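Local coordinates for mRNA interferase RelE (Escherichia coli, PDB 4FXI), which cleaves mRNA in the ribosomal A site as the toxin of a type II toxin-antitoxin pair, inhibiting translation during amino acid starvation, at residues L12-K17 and I76-A81. The protein carries 1 engineered substitution. Residues are numbered along the deposited sequence; the frame is centred on the assembly and turned at random.
Sequences LKEWRK and ISVGKA. Engineered in segment 76-81: A81 (natural residue Arg).
E14 reaches V78 because its CG lies beside the backbone N (chi1 -71°) and anti to the carbonyl carbon, and the chain runs extended beyond CG (chi2 168°). This carries the carboxylate from helix 9-17 to the V78 backbone on strand 72-78. There V78 N donates a nearly straight hydrogen bond to E14 OE1, at 3.0 Å. The N-H meets OE1 from above the carboxylate plane, about 50° out of it. V78 O is 3.2 Å from E14 CD, but it is an acceptor and makes no bond to the carboxylate. E14 OE2 takes a hydrogen bond from a water at 2.7 Å. That water also donates to S77 OG at 2.7 Å, so it bridges helix and strand. S77 OG has a second partner in V86 O. Beside the polar link, V78 CG2 packs against E14 CB at 4.1 Å and lies 4.3 Å from W15 N. The axes of segments 12-17 and 76-78 approach to 7.5 Å and run nearly parallel. An N-terminal helix is thus pinned to the four-stranded mixed sheet of the RelE/ParE toxin fold. The V78 side chain lies about 7 Å from that of R61, inferred to be a transition-state stabiliser. I76 and S77 form a classic beta bulge opposite V63 of strand 60-67. S77 CB points away from helix 9-17, and its side chain touches E89 and A90 of helix 85-94. R93 of that helix salt-bridges E14 OE2, probably favouring the ionised carboxylate, and bonds I76 O, so the strand lies between the two helices.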
ATOM      1  N   LEU A  12      -8.136  -1.730   5.334  1.00 33.45           N
ATOM      2  CA  LEU A  12      -9.360  -1.558   4.553  1.00 33.11           C
ATOM      3  C   LEU A  12     -10.219  -0.441   5.141  1.00 39.95           C
ATOM      4  O   LEU A  12     -10.866   0.315   4.416  1.00 37.36           O
ATOM      5  CB  LEU A  12     -10.151  -2.862   4.458  1.00 38.12           C
ATOM      6  CG  LEU A  12     -11.382  -2.807   3.548  1.00 37.02           C
ATOM      7  CD1 LEU A  12     -10.995  -2.429   2.123  1.00 33.39           C
ATOM      8  CD2 LEU A  12     -12.138  -4.131   3.571  1.00 40.25           C
ATOM      9  N   LYS A  13     -10.224  -0.330   6.462  1.00 42.08           N
ATOM     10  CA  LYS A  13     -10.937   0.772   7.102  1.00 36.54           C
ATOM     11  C   LYS A  13     -10.334   2.122   6.717  1.00 41.23           C
ATOM     12  O   LYS A  13     -11.058   3.066   6.408  1.00 40.94           O
ATOM     13  CB  LYS A  13     -10.958   0.593   8.621  1.00 45.75           C
ATOM     14  CG  LYS A  13     -11.771  -0.606   9.078  1.00 53.55           C
ATOM     15  CD  LYS A  13     -11.594  -0.854  10.572  1.00 69.86           C
ATOM     16  CE  LYS A  13     -12.308  -2.125  11.011  1.00 75.36           C
ATOM     17  NZ  LYS A  13     -11.925  -2.518  12.393  1.00 83.99           N
ATOM     18  N   GLU A  14      -9.004   2.206   6.737  1.00 41.89           N
ATOM     19  CA  GLU A  14      -8.301   3.399   6.271  1.00 42.30           C
ATOM     20  C   GLU A  14      -8.705   3.751   4.842  1.00 46.13           C
ATOM     21  O   GLU A  14      -8.976   4.912   4.521  1.00 39.07           O
ATOM     22  CB  GLU A  14      -6.787   3.189   6.354  1.00 32.13           C
ATOM     23  CG  GLU A  14      -6.266   3.163   7.799  1.00 34.73           C
ATOM     24  CD  GLU A  14      -4.841   2.666   7.909  1.00 45.86           C
ATOM     25  OE1 GLU A  14      -4.433   1.827   7.078  1.00 38.11           O
ATOM     26  OE2 GLU A  14      -4.127   3.115   8.833  1.00 47.41           O
ATOM     27  N   TRP A  15      -8.747   2.732   3.990  1.00 40.97           N
ATOM     28  CA  TRP A  15      -9.140   2.900   2.598  1.00 31.93           C
ATOM     29  C   TRP A  15     -10.524   3.540   2.460  1.00 38.27           C
ATOM     30  O   TRP A  15     -10.709   4.471   1.675  1.00 38.23           O
ATOM     31  CB  TRP A  15      -9.127   1.545   1.900  1.00 35.60           C
ATOM     32  CG  TRP A  15      -9.425   1.584   0.433  1.00 32.41           C
ATOM     33  CD1 TRP A  15     -10.604   1.237  -0.175  1.00 30.29           C
ATOM     34  CD2 TRP A  15      -8.526   1.959  -0.619  1.00 33.00           C
ATOM     35  NE1 TRP A  15     -10.486   1.377  -1.537  1.00 33.87           N
ATOM     36  CE2 TRP A  15      -9.225   1.824  -1.833  1.00 31.00           C
ATOM     37  CE3 TRP A  15      -7.198   2.409  -0.649  1.00 33.08           C
ATOM     38  CZ2 TRP A  15      -8.639   2.114  -3.067  1.00 36.17           C
ATOM     39  CZ3 TRP A  15      -6.622   2.691  -1.868  1.00 33.52           C
ATOM     40  CH2 TRP A  15      -7.340   2.541  -3.061  1.00 33.72           C
ATOM     41  N   ARG A  16     -11.496   3.056   3.224  1.00 39.85           N
ATOM     42  CA  ARG A  16     -12.856   3.571   3.085  1.00 40.33           C
ATOM     43  C   ARG A  16     -13.023   4.964   3.713  1.00 45.66           C
ATOM     44  O   ARG A  16     -13.906   5.727   3.313  1.00 43.08           O
ATOM     45  CB  ARG A  16     -13.887   2.571   3.626  1.00 41.63           C
ATOM     46  CG  ARG A  16     -13.592   1.115   3.258  1.00 46.50           C
ATOM     47  CD  ARG A  16     -14.531   0.520   2.198  1.00 50.01           C
ATOM     48  NE  ARG A  16     -14.330   1.096   0.876  1.00 47.97           N
ATOM     49  CZ  ARG A  16     -14.200   0.398  -0.255  1.00 45.00           C
ATOM     50  NH1 ARG A  16     -14.253  -0.923  -0.259  1.00 40.78           N
ATOM     51  NH2 ARG A  16     -14.021   1.037  -1.397  1.00 39.57           N
ATOM     52  N   LYS A  17     -12.172   5.304   4.679  1.00 47.38           N
ATOM     53  CA  LYS A  17     -12.218   6.632   5.300  1.00 53.91           C
ATOM     54  C   LYS A  17     -11.565   7.711   4.432  1.00 53.57           C
ATOM     55  O   LYS A  17     -11.836   8.899   4.590  1.00 52.62           O
ATOM     56  CB  LYS A  17     -11.567   6.619   6.687  1.00 51.51           C
ATOM     57  CG  LYS A  17     -12.432   6.002   7.769  1.00 59.06           C
ATOM     58  CD  LYS A  17     -11.975   6.442   9.151  1.00 62.93           C
ATOM     59  CE  LYS A  17     -12.915   5.929  10.234  1.00 73.41           C
ATOM     60  NZ  LYS A  17     -12.592   6.497  11.576  1.00 78.57           N
ATOM     61  N   ILE A  76      -1.221  -3.367   3.579  1.00 24.44           N
ATOM     62  CA  ILE A  76      -1.076  -3.346   5.043  1.00 22.40           C
ATOM     63  C   ILE A  76      -1.307  -1.989   5.703  1.00 34.04           C
ATOM     64  O   ILE A  76      -1.630  -1.918   6.892  1.00 35.68           O
ATOM     65  CB  ILE A  76       0.305  -3.820   5.461  1.00 38.98           C
ATOM     66  CG1 ILE A  76       1.354  -2.943   4.817  1.00 41.70           C
ATOM     67  CG2 ILE A  76       0.533  -5.237   5.019  1.00 43.35           C
ATOM     68  CD1 ILE A  76       2.707  -3.515   4.942  1.00 51.51           C
ATOM     69  N   SER A  77      -1.138  -0.912   4.948  1.00 32.62           N
ATOM     70  CA  SER A  77      -1.205   0.414   5.530  1.00 29.31           C
ATOM     71  C   SER A  77      -1.541   1.473   4.483  1.00 37.83           C
ATOM     72  O   SER A  77      -0.932   1.516   3.408  1.00 35.99           O
ATOM     73  CB  SER A  77       0.132   0.756   6.202  1.00 34.58           C
ATOM     74  OG  SER A  77       0.051   1.993   6.891  1.00 39.77           O
ATOM     75  N   VAL A  78      -2.525   2.316   4.784  1.00 32.08           N
ATOM     76  CA  VAL A  78      -2.766   3.501   3.963  1.00 31.52           C
ATOM     77  C   VAL A  78      -2.983   4.730   4.847  1.00 39.32           C
ATOM     78  O   VAL A  78      -3.842   4.735   5.736  1.00 39.29           O
ATOM     79  CB  VAL A  78      -3.874   3.298   2.875  1.00 44.17           C
ATOM     80  CG1 VAL A  78      -4.473   1.918   2.951  1.00 42.83           C
ATOM     81  CG2 VAL A  78      -4.939   4.385   2.938  1.00 45.31           C
ATOM     82  N   GLY A  79      -2.155   5.746   4.626  1.00 39.82           N
ATOM     83  CA  GLY A  79      -2.143   6.929   5.468  1.00 43.64           C
ATOM     84  C   GLY A  79      -1.068   7.927   5.073  1.00 44.66           C
ATOM     85  O   GLY A  79      -0.576   7.897   3.950  1.00 43.19           O
ATOM     86  N   LYS A  80      -0.689   8.793   6.014  1.00 45.49           N
ATOM     87  CA  LYS A  80       0.194   9.937   5.747  1.00 50.24           C
ATOM     88  C   LYS A  80       1.695   9.647   5.847  1.00 48.97           C
ATOM     89  O   LYS A  80       2.154   8.979   6.778  1.00 47.57           O
ATOM     90  CB  LYS A  80      -0.133  11.086   6.709  1.00 49.89           C
ATOM     91  CG  LYS A  80      -1.583  11.536   6.686  1.00 55.28           C
ATOM     92  CD  LYS A  80      -1.957  12.138   5.344  1.00 65.96           C
ATOM     93  CE  LYS A  80      -1.138  13.384   5.049  1.00 73.78           C
ATOM     94  NZ  LYS A  80      -1.620  14.084   3.824  1.00 75.01           N
ATOM     95  N   ALA A  81       2.457  10.190   4.902  1.00 71.67           N
ATOM     96  CA  ALA A  81       3.912  10.092   4.934  1.00 63.61           C
ATOM     97  C   ALA A  81       4.517  10.990   6.015  1.00 67.75           C
ATOM     98  O   ALA A  81       5.616  10.726   6.503  1.00 62.24           O
ATOM     99  CB  ALA A  81       4.499  10.437   3.575  1.00 61.93           C
TER
HETATM  100  O   HOH W   1      -1.619   3.693   8.156  1.00 39.93           O